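Local coordinates for probable sulfate-binding lipoprotein SubI (Mycobacterium tuberculosis, PDB 6DDN) that probably binds sulfate outside the cell membrane and serves as the carrier component of a sulfate uptake system, at residues W180-A188 / P256-P264; I165-S175 / H210-A221. One frame throughout, in Å; residues are numbered along the deposited sequence.

Contact 1 of 2, residues W180-A188 / P256-P264. With SO4 (sulfate ion), chain G.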
loop_
_atom_site.group_PDB
_atom_site.type_symbol
_atom_site.label_atom_id
_atom_site.label_comp_id
_atom_site.label_asym_id
_atom_site.label_seq_id
_atom_site.Cartn_x
_atom_site.Cartn_y
_atom_site.Cartn_z
ATOM N N TRP A 180 -5.636 5.145 -1.224
ATOM C CA TRP A 180 -6.377 4.127 -0.489
ATOM C C TRP A 180 -7.165 4.753 0.653
ATOM O O TRP A 180 -8.341 4.430 0.859
ATOM C CB TRP A 180 -5.429 3.059 0.062
ATOM C CG TRP A 180 -4.591 2.338 -0.955
ATOM C CD1 TRP A 180 -3.229 2.352 -1.046
ATOM C CD2 TRP A 180 -5.054 1.475 -2.005
ATOM N NE1 TRP A 180 -2.816 1.564 -2.092
ATOM C CE2 TRP A 180 -3.915 1.014 -2.697
ATOM C CE3 TRP A 180 -6.317 1.054 -2.431
ATOM C CZ2 TRP A 180 -4.002 0.152 -3.790
ATOM C CZ3 TRP A 180 -6.401 0.198 -3.519
ATOM C CH2 TRP A 180 -5.251 -0.243 -4.185
ATOM N N ASN A 181 -6.533 5.670 1.393
ATOM C CA ASN A 181 -7.139 6.253 2.584
ATOM C C ASN A 181 -8.392 7.060 2.272
ATOM O O ASN A 181 -9.216 7.266 3.167
ATOM C CB ASN A 181 -6.127 7.145 3.305
ATOM C CG ASN A 181 -5.030 6.355 3.990
ATOM O OD1 ASN A 181 -4.986 5.127 3.909
ATOM N ND2 ASN A 181 -4.131 7.061 4.668
ATOM N N LEU A 182 -8.542 7.542 1.040
ATOM C CA LEU A 182 -9.746 8.260 0.650
ATOM C C LEU A 182 -10.711 7.409 -0.164
ATOM O O LEU A 182 -11.912 7.703 -0.174
ATOM C CB LEU A 182 -9.382 9.519 -0.147
ATOM C CG LEU A 182 -8.489 10.520 0.591
ATOM C CD1 LEU A 182 -8.479 11.862 -0.122
ATOM C CD2 LEU A 182 -8.932 10.681 2.037
ATOM N N LEU A 183 -10.219 6.362 -0.831
ATOM C CA LEU A 183 -11.111 5.449 -1.537
ATOM C C LEU A 183 -12.004 4.688 -0.567
ATOM O O LEU A 183 -13.196 4.497 -0.835
ATOM C CB LEU A 183 -10.296 4.476 -2.384
ATOM C CG LEU A 183 -9.835 5.009 -3.737
ATOM C CD1 LEU A 183 -8.714 4.145 -4.295
ATOM C CD2 LEU A 183 -11.006 5.080 -4.706
ATOM N N ALA A 184 -11.446 4.241 0.559
ATOM C CA ALA A 184 -12.234 3.470 1.519
ATOM C C ALA A 184 -13.426 4.248 2.062
ATOM O O ALA A 184 -14.552 3.723 2.006
ATOM C CB ALA A 184 -11.326 2.966 2.647
ATOM N N PRO A 185 -13.277 5.472 2.583
ATOM C CA PRO A 185 -14.465 6.186 3.066
ATOM C C PRO A 185 -15.417 6.571 1.951
ATOM O O PRO A 185 -16.632 6.621 2.180
ATOM C CB PRO A 185 -13.871 7.417 3.756
ATOM C CG PRO A 185 -12.614 7.663 3.031
ATOM C CD PRO A 185 -12.065 6.293 2.748
ATOM N N TYR A 186 -14.907 6.846 0.749
ATOM C CA TYR A 186 -15.796 7.105 -0.375
ATOM C C TYR A 186 -16.616 5.867 -0.709
ATOM O O TYR A 186 -17.845 5.932 -0.816
ATOM C CB TYR A 186 -15.004 7.560 -1.598
ATOM C CG TYR A 186 -15.861 7.597 -2.841
ATOM C CD1 TYR A 186 -16.789 8.611 -3.033
ATOM C CD2 TYR A 186 -15.763 6.606 -3.808
ATOM C CE1 TYR A 186 -17.587 8.646 -4.159
ATOM C CE2 TYR A 186 -16.558 6.631 -4.938
ATOM C CZ TYR A 186 -17.466 7.654 -5.109
ATOM O OH TYR A 186 -18.260 7.687 -6.233
ATOM N N ALA A 187 -15.945 4.725 -0.881
ATOM C CA ALA A 187 -16.654 3.486 -1.180
ATOM C C ALA A 187 -17.628 3.124 -0.067
ATOM O O ALA A 187 -18.731 2.631 -0.331
ATOM C CB ALA A 187 -15.654 2.354 -1.408
ATOM N N ALA A 188 -17.243 3.370 1.188
ATOM C CA ALA A 188 -18.110 3.024 2.309
ATOM C C ALA A 188 -19.346 3.916 2.348
ATOM O O ALA A 188 -20.478 3.424 2.413
ATOM C CB ALA A 188 -17.334 3.122 3.623
ATOM N N PRO A 256 -15.741 -1.351 9.833
ATOM C CA PRO A 256 -16.518 -2.468 9.268
ATOM C C PRO A 256 -16.460 -2.532 7.752
ATOM O O PRO A 256 -16.351 -3.626 7.184
ATOM C CB PRO A 256 -17.938 -2.191 9.778
ATOM C CG PRO A 256 -17.737 -1.400 11.026
ATOM C CD PRO A 256 -16.535 -0.539 10.769
ATOM N N GLN A 257 -16.519 -1.387 7.081
ATOM C CA GLN A 257 -16.271 -1.303 5.650
ATOM C C GLN A 257 -14.885 -0.714 5.432
ATOM O O GLN A 257 -14.563 0.345 5.981
ATOM C CB GLN A 257 -17.325 -0.446 4.947
ATOM C CG GLN A 257 -18.760 -0.884 5.182
ATOM C CD GLN A 257 -19.722 -0.264 4.187
ATOM O OE1 GLN A 257 -19.536 -0.373 2.976
ATOM N NE2 GLN A 257 -20.757 0.396 4.695
ATOM N N THR A 258 -14.065 -1.407 4.648
ATOM C CA THR A 258 -12.731 -0.934 4.318
ATOM C C THR A 258 -12.430 -1.289 2.869
ATOM O O THR A 258 -13.204 -1.984 2.203
ATOM C CB THR A 258 -11.671 -1.523 5.255
ATOM O OG1 THR A 258 -10.438 -0.813 5.091
ATOM C CG2 THR A 258 -11.444 -2.993 4.949
ATOM N N PHE A 259 -11.293 -0.799 2.381
ATOM C CA PHE A 259 -10.895 -0.971 0.993
ATOM C C PHE A 259 -9.761 -1.979 0.881
ATOM O O PHE A 259 -8.886 -2.045 1.751
ATOM C CB PHE A 259 -10.465 0.358 0.373
ATOM C CG PHE A 259 -10.757 0.457 -1.094
ATOM C CD1 PHE A 259 -12.003 0.869 -1.535
ATOM C CD2 PHE A 259 -9.791 0.129 -2.031
ATOM C CE1 PHE A 259 -12.282 0.955 -2.883
ATOM C CE2 PHE A 259 -10.062 0.213 -3.381
ATOM C CZ PHE A 259 -11.311 0.628 -3.808
ATOM N N LYS A 260 -9.778 -2.756 -0.198
ATOM C CA LYS A 260 -8.745 -3.754 -0.443
ATOM C C LYS A 260 -7.544 -3.089 -1.100
ATOM O O LYS A 260 -7.645 -2.572 -2.218
ATOM C CB LYS A 260 -9.286 -4.879 -1.322
ATOM C CG LYS A 260 -8.299 -6.013 -1.554
ATOM C CD LYS A 260 -8.626 -6.770 -2.831
ATOM C CE LYS A 260 -8.045 -8.175 -2.807
ATOM N NZ LYS A 260 -8.502 -8.987 -3.972
ATOM N N ILE A 261 -6.411 -3.100 -0.408
ATOM C CA ILE A 261 -5.177 -2.523 -0.922
ATOM C C ILE A 261 -4.435 -3.590 -1.714
ATOM O O ILE A 261 -4.230 -4.708 -1.226
ATOM C CB ILE A 261 -4.308 -1.980 0.223
ATOM C CG1 ILE A 261 -5.063 -0.893 0.988
ATOM C CG2 ILE A 261 -2.979 -1.459 -0.310
ATOM C CD1 ILE A 261 -4.228 -0.189 2.039
ATOM N N GLU A 262 -4.046 -3.253 -2.942
ATOM C CA GLU A 262 -3.303 -4.156 -3.815
ATOM C C GLU A 262 -2.058 -3.434 -4.302
ATOM O O GLU A 262 -2.161 -2.439 -5.026
ATOM C CB GLU A 262 -4.158 -4.616 -4.999
ATOM C CG GLU A 262 -5.452 -5.308 -4.604
ATOM C CD GLU A 262 -6.163 -5.928 -5.790
ATOM O OE1 GLU A 262 -6.179 -7.173 -5.894
ATOM O OE2 GLU A 262 -6.700 -5.168 -6.624
ATOM N N ASN A 263 -0.886 -3.938 -3.912
ATOM C CA ASN A 263 0.369 -3.261 -4.196
ATOM C C ASN A 263 1.061 -3.918 -5.381
ATOM O O ASN A 263 1.541 -5.055 -5.251
ATOM C CB ASN A 263 1.273 -3.289 -2.967
ATOM C CG ASN A 263 0.607 -2.680 -1.749
ATOM O OD1 ASN A 263 0.409 -3.351 -0.736
ATOM N ND2 ASN A 263 0.254 -1.404 -1.844
ATOM N N PRO A 264 1.146 -3.259 -6.532
ATOM C CA PRO A 264 1.725 -3.897 -7.718
ATOM C C PRO A 264 3.247 -3.941 -7.688
ATOM O O PRO A 264 3.921 -3.137 -7.039
ATOM C CB PRO A 264 1.232 -3.011 -8.867
ATOM C CG PRO A 264 1.027 -1.673 -8.238
ATOM C CD PRO A 264 0.570 -1.937 -6.833
HETATM S S SO4 G . -18.302 1.933 8.283
HETATM O O1 SO4 G . -17.280 1.566 7.314
HETATM O O2 SO4 G . -17.673 2.681 9.361
HETATM O O3 SO4 G . -19.317 2.767 7.647
HETATM O O4 SO4 G . -18.918 0.718 8.808
#

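Contact 2 of 2, residues I165-S175 / H210-A221. With SO4 (sulfate ion), chain C.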
loop_
_atom_site.group_PDB
_atom_site.type_symbol
_atom_site.label_atom_id
_atom_site.label_comp_id
_atom_site.label_asym_id
_atom_site.label_seq_id
_atom_site.Cartn_x
_atom_site.Cartn_y
_atom_site.Cartn_z
ATOM N N ILE A 165 -11.673 15.591 16.368
ATOM C CA ILE A 165 -10.847 14.475 15.923
ATOM C C ILE A 165 -10.035 14.926 14.715
ATOM O O ILE A 165 -10.599 15.335 13.694
ATOM C CB ILE A 165 -11.707 13.249 15.584
ATOM C CG1 ILE A 165 -12.342 12.670 16.850
ATOM C CG2 ILE A 165 -10.875 12.189 14.878
ATOM C CD1 ILE A 165 -11.338 12.271 17.904
ATOM N N GLU A 166 -8.711 14.867 14.832
ATOM C CA GLU A 166 -7.826 15.157 13.714
ATOM C C GLU A 166 -7.378 13.853 13.076
ATOM O O GLU A 166 -6.879 12.956 13.763
ATOM C CB GLU A 166 -6.599 15.965 14.140
ATOM C CG GLU A 166 -5.641 16.189 12.973
ATOM C CD GLU A 166 -4.312 16.781 13.384
ATOM O OE1 GLU A 166 -4.060 16.917 14.601
ATOM O OE2 GLU A 166 -3.516 17.112 12.479
ATOM N N VAL A 167 -7.552 13.760 11.763
ATOM C CA VAL A 167 -7.161 12.590 10.993
ATOM C C VAL A 167 -5.809 12.866 10.354
ATOM O O VAL A 167 -5.598 13.933 9.762
ATOM C CB VAL A 167 -8.214 12.250 9.927
ATOM C CG1 VAL A 167 -7.674 11.211 8.962
ATOM C CG2 VAL A 167 -9.497 11.770 10.589
ATOM N N ILE A 168 -4.889 11.914 10.482
ATOM C CA ILE A 168 -3.596 11.974 9.818
ATOM C C ILE A 168 -3.665 11.089 8.583
ATOM O O ILE A 168 -3.916 9.881 8.688
ATOM C CB ILE A 168 -2.459 11.535 10.752
ATOM C CG1 ILE A 168 -2.485 12.354 12.042
ATOM C CG2 ILE A 168 -1.116 11.681 10.058
ATOM C CD1 ILE A 168 -2.422 13.848 11.815
ATOM N N THR A 169 -3.454 11.689 7.410
ATOM C CA THR A 169 -3.440 10.970 6.145
ATOM C C THR A 169 -2.579 11.757 5.167
ATOM O O THR A 169 -2.621 12.996 5.174
ATOM C CB THR A 169 -4.852 10.770 5.576
ATOM O OG1 THR A 169 -4.777 10.115 4.304
ATOM C CG2 THR A 169 -5.572 12.101 5.421
ATOM N N PRO A 170 -1.781 11.081 4.335
ATOM C CA PRO A 170 -0.856 11.806 3.452
ATOM C C PRO A 170 -1.539 12.504 2.285
ATOM O O PRO A 170 -2.770 12.525 2.183
ATOM C CB PRO A 170 0.094 10.705 2.964
ATOM C CG PRO A 170 -0.697 9.457 3.071
ATOM C CD PRO A 170 -1.573 9.626 4.277
ATOM N N SER A 171 -0.730 13.082 1.396
ATOM C CA SER A 171 -1.173 13.864 0.245
ATOM C C SER A 171 -1.322 12.966 -0.977
ATOM O O SER A 171 -0.415 12.179 -1.272
ATOM C CB SER A 171 -0.182 14.978 -0.057
ATOM O OG SER A 171 -0.689 15.858 -1.045
ATOM N N PRO A 172 -2.438 13.052 -1.710
ATOM C CA PRO A 172 -2.605 12.203 -2.901
ATOM C C PRO A 172 -1.711 12.599 -4.060
ATOM O O PRO A 172 -1.680 11.883 -5.069
ATOM C CB PRO A 172 -4.090 12.382 -3.260
ATOM C CG PRO A 172 -4.706 13.126 -2.101
ATOM C CD PRO A 172 -3.603 13.919 -1.492
ATOM N N LEU A 173 -0.988 13.714 -3.952
ATOM C CA LEU A 173 -0.097 14.123 -5.030
ATOM C C LEU A 173 1.154 13.259 -5.062
ATOM O O LEU A 173 1.682 12.956 -6.137
ATOM C CB LEU A 173 0.277 15.594 -4.869
ATOM C CG LEU A 173 -0.827 16.638 -5.029
ATOM C CD1 LEU A 173 -0.240 17.939 -5.549
ATOM C CD2 LEU A 173 -1.925 16.138 -5.951
ATOM N N SER A 174 1.642 12.853 -3.891
ATOM C CA SER A 174 2.882 12.100 -3.791
ATOM C C SER A 174 2.702 10.687 -3.264
ATOM O O SER A 174 3.573 9.844 -3.500
ATOM C CB SER A 174 3.879 12.838 -2.887
ATOM O OG SER A 174 3.270 13.194 -1.657
ATOM N N SER A 175 1.602 10.404 -2.573
ATOM C CA SER A 175 1.406 9.130 -1.899
ATOM C C SER A 175 0.266 8.348 -2.534
ATOM O O SER A 175 -0.766 8.917 -2.899
ATOM C CB SER A 175 1.109 9.341 -0.412
ATOM O OG SER A 175 0.827 8.110 0.225
ATOM N N HIS A 210 -11.169 17.912 9.176
ATOM C CA HIS A 210 -10.413 16.999 10.028
ATOM C C HIS A 210 -9.032 16.633 9.512
ATOM O O HIS A 210 -8.347 15.837 10.162
ATOM C CB HIS A 210 -11.195 15.703 10.262
ATOM C CG HIS A 210 -12.563 15.928 10.811
ATOM N ND1 HIS A 210 -12.806 16.082 12.159
ATOM C CD2 HIS A 210 -13.760 16.039 10.194
ATOM C CE1 HIS A 210 -14.099 16.275 12.348
ATOM N NE2 HIS A 210 -14.698 16.247 11.172
ATOM N N VAL A 211 -8.606 17.163 8.370
ATOM C CA VAL A 211 -7.248 16.970 7.880
ATOM C C VAL A 211 -6.630 18.343 7.676
ATOM O O VAL A 211 -7.147 19.154 6.897
ATOM C CB VAL A 211 -7.211 16.151 6.582
ATOM C CG1 VAL A 211 -5.770 15.828 6.205
ATOM C CG2 VAL A 211 -8.027 14.873 6.737
ATOM N N LYS A 212 -5.546 18.611 8.392
ATOM C CA LYS A 212 -4.757 19.821 8.205
ATOM C C LYS A 212 -3.325 19.530 7.794
ATOM O O LYS A 212 -2.779 20.233 6.940
ATOM C CB LYS A 212 -4.761 20.666 9.489
ATOM C CG LYS A 212 -3.974 21.963 9.377
ATOM C CD LYS A 212 -4.537 22.857 8.281
ATOM C CE LYS A 212 -4.172 24.311 8.518
ATOM N NZ LYS A 212 -2.722 24.465 8.815
ATOM N N LEU A 213 -2.705 18.508 8.375
ATOM C CA LEU A 213 -1.371 18.097 7.970
ATOM C C LEU A 213 -1.434 17.332 6.653
ATOM O O LEU A 213 -2.375 16.573 6.402
ATOM C CB LEU A 213 -0.727 17.232 9.053
ATOM C CG LEU A 213 -0.537 17.893 10.418
ATOM C CD1 LEU A 213 0.129 16.935 11.392
ATOM C CD2 LEU A 213 0.273 19.174 10.282
ATOM N N ARG A 214 -0.427 17.539 5.810
ATOM C CA ARG A 214 -0.345 16.901 4.496
ATOM C C ARG A 214 1.029 16.262 4.332
ATOM O O ARG A 214 1.863 16.744 3.555
ATOM C CB ARG A 214 -0.610 17.917 3.382
ATOM C CG ARG A 214 -2.060 18.010 2.896
ATOM C CD ARG A 214 -2.593 16.699 2.312
ATOM N NE ARG A 214 -3.543 16.953 1.227
ATOM C CZ ARG A 214 -4.567 16.162 0.916
ATOM N NH1 ARG A 214 -4.787 15.053 1.607
ATOM N NH2 ARG A 214 -5.373 16.483 -0.090
ATOM N N PRO A 215 1.304 15.175 5.052
ATOM C CA PRO A 215 2.592 14.494 4.887
ATOM C C PRO A 215 2.717 13.868 3.505
ATOM O O PRO A 215 1.730 13.538 2.843
ATOM C CB PRO A 215 2.578 13.425 5.986
ATOM C CG PRO A 215 1.136 13.197 6.271
ATOM C CD PRO A 215 0.463 14.521 6.070
ATOM N N GLY A 216 3.971 13.703 3.074
ATOM C CA GLY A 216 4.229 13.265 1.713
ATOM C C GLY A 216 3.961 11.798 1.458
ATOM O O GLY A 216 3.624 11.420 0.332
ATOM N N SER A 217 4.099 10.954 2.477
ATOM C CA SER A 217 3.955 9.519 2.285
ATOM C C SER A 217 3.335 8.897 3.528
ATOM O O SER A 217 3.259 9.518 4.591
ATOM C CB SER A 217 5.304 8.864 1.965
ATOM O OG SER A 217 6.199 8.963 3.060
ATOM N N GLY A 218 2.885 7.649 3.374
ATOM C CA GLY A 218 2.322 6.933 4.509
ATOM C C GLY A 218 3.318 6.765 5.640
ATOM O O GLY A 218 2.952 6.818 6.816
ATOM N N ARG A 219 4.592 6.565 5.299
ATOM C CA ARG A 219 5.627 6.476 6.324
ATOM C C ARG A 219 5.790 7.805 7.049
ATOM O O ARG A 219 5.864 7.849 8.283
ATOM C CB ARG A 219 6.950 6.033 5.699
ATOM C CG ARG A 219 8.139 6.075 6.651
ATOM C CD ARG A 219 7.899 5.244 7.908
ATOM N NE ARG A 219 7.184 4.001 7.622
ATOM C CZ ARG A 219 7.768 2.877 7.223
ATOM N NH1 ARG A 219 9.084 2.834 7.061
ATOM N NH2 ARG A 219 7.037 1.797 6.981
ATOM N N GLU A 220 5.849 8.906 6.293
ATOM C CA GLU A 220 5.896 10.223 6.917
ATOM C C GLU A 220 4.646 10.489 7.746
ATOM O O GLU A 220 4.718 11.165 8.780
ATOM C CB GLU A 220 6.069 11.307 5.853
ATOM C CG GLU A 220 7.411 11.274 5.139
ATOM C CD GLU A 220 7.534 12.355 4.081
ATOM O OE1 GLU A 220 6.574 13.139 3.924
ATOM O OE2 GLU A 220 8.584 12.421 3.408
ATOM N N ALA A 221 3.497 9.965 7.316
ATOM C CA ALA A 221 2.282 10.101 8.111
ATOM C C ALA A 221 2.379 9.304 9.405
ATOM O O ALA A 221 1.902 9.753 10.455
ATOM C CB ALA A 221 1.069 9.658 7.295
HETATM S S SO4 C . 3.018 5.607 0.062
HETATM O O1 SO4 C . 4.309 5.479 -0.607
HETATM O O2 SO4 C . 2.898 4.566 1.080
HETATM O O3 SO4 C . 2.915 6.917 0.699
HETATM O O4 SO4 C . 1.948 5.463 -0.919
HETATM O O HOH W 1 -3.312 14.864 8.367
#

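Contact 1 of 2, residues W180-A188 / P256-P264
Phe259 plugs a hollow formed by Trp180, Leu183, Ala184 and Ala187, four residues on one side of helix 177-190. This is the helix-on-sheet layering of the type 2 periplasmic-binding-protein fold, with the helix running over the strand at 136° and the two short axes 6.8 Å apart. Small side chains permit the close approach: CA of Ala184 lies 4.7 Å from CA of Phe259, and its methyl CB rests 3.6 Å from Phe259 CB. Leu183 CB sits above the centre of the phenyl ring, 4.0 Å from the centroid, a CH-pi contact, while the methyl of Ala187 meets the ring edge. Trp320 of the neighbouring strand also touches Phe259 and Ala187.

Trp180 is the large bump at the N-terminal end of the segment. Its CG stands beside the backbone N (chi1 -58°), an orientation that carries the indole back toward the start of the helix and over Ile261. There the branch methyl CG2 presses on one face, 3.6 Å from the centroid of the five-membered ring. The six-membered ring meets Phe259 rim to rim, CE3 to CD2 at 3.6 Å with the planes at 43°, rather than stacking. A broad ring suits this place because it spans several strand residues, and its one polar atom, NE1, is satisfied by Ser110 O. Toward Ala188 the bumps shrink: Ala188 CB touches Gln257 CB at 3.8 Å, and Gln257 OE1 accepts from Trp320 NE1. Beside them, Gln257 N donates to O1 of a sulfate, probably from the crystallisation liquor, at 3.1 Å.

Contact 2 of 2, residues I165-S175 / H210-A221
His210 grips the 165-175 segment at two points. Its ring ND1 donates to Ile165 O at 2.8 Å, the oxygen lying at the ring edge, and its backbone O receives Val167 N at 2.7 Å in a nearly straight bond (165°). Further along, Ser171 N donates to Pro215 O (2.9 Å), and Ser174 OG to a lone pair of Gly216 O (2.7 Å). With chi1 at 51°, the Ser174 hydroxyl sits between its own backbone N and carbonyl carbon, from where it reaches across. A water between these bonds donates to Val167 O and Leu213 O, joining two carbonyls that could not bond each other.

Ser175 and the helix start at Gly218 meet at a sulfate. Gly218 N, in the first turn of helix 218-227, donates to its O3 at 2.8 Å; Ser175 OG also bonds O3, at a length too short to be trusted. Ser177 N, Tyr236 OH and Ala60 N also bond to the ion. Ser217 caps the helix, its OG accepting from Glu220 N.

Around these bonds the contact is largely apolar. Pro170 packs CB toward Pro215 CG and CD against Ala221 CB, both neighbours lying on much the same side of its ring, and Ile168 CD1 lies alongside Leu213 CD1 at 4.0 Å. Thr169 shows each branch a different neighbour: OG1 goes to Asn181, whereas methyl CG2 meets Val211 CG1 at 3.8 Å. At the surface, Pro172 CD sits over one face of the Arg214 guanidinium, 3.4 Å from CZ.

No arginine or lysine is among these sulfate ligands. Peptide N-H groups and hydroxyls hold the anion at a helix start, where the helix dipole would probably favour its charge. Though this ion may come from the crystallisation liquor, the arrangement is consistent with a site for the transported sulfate.

Along the chain the segments alternate: 165-175, then 180-188, then 210-221, then 256-264, so the two contacts interlock, with their centres 15 Å apart. Strand 167-168 of contact 2 is followed, after a loop, by helix 177-190 of contact 1, and both contacts reach the same mixed sheet, contact 1 through strand 257-267. They touch where Asn181 ND2 lies 3.1 Å from Thr169 OG1, probably hydrogen-bonded, and packs against Pro170. Contact 1 is the more buried, setting helix 177-190 on the sheet; contact 2 joins the segments that lead into helices 177-190 and 218-227. The bound sulfate is held by Ser177 N and Gly218 N at the starts of these two helices.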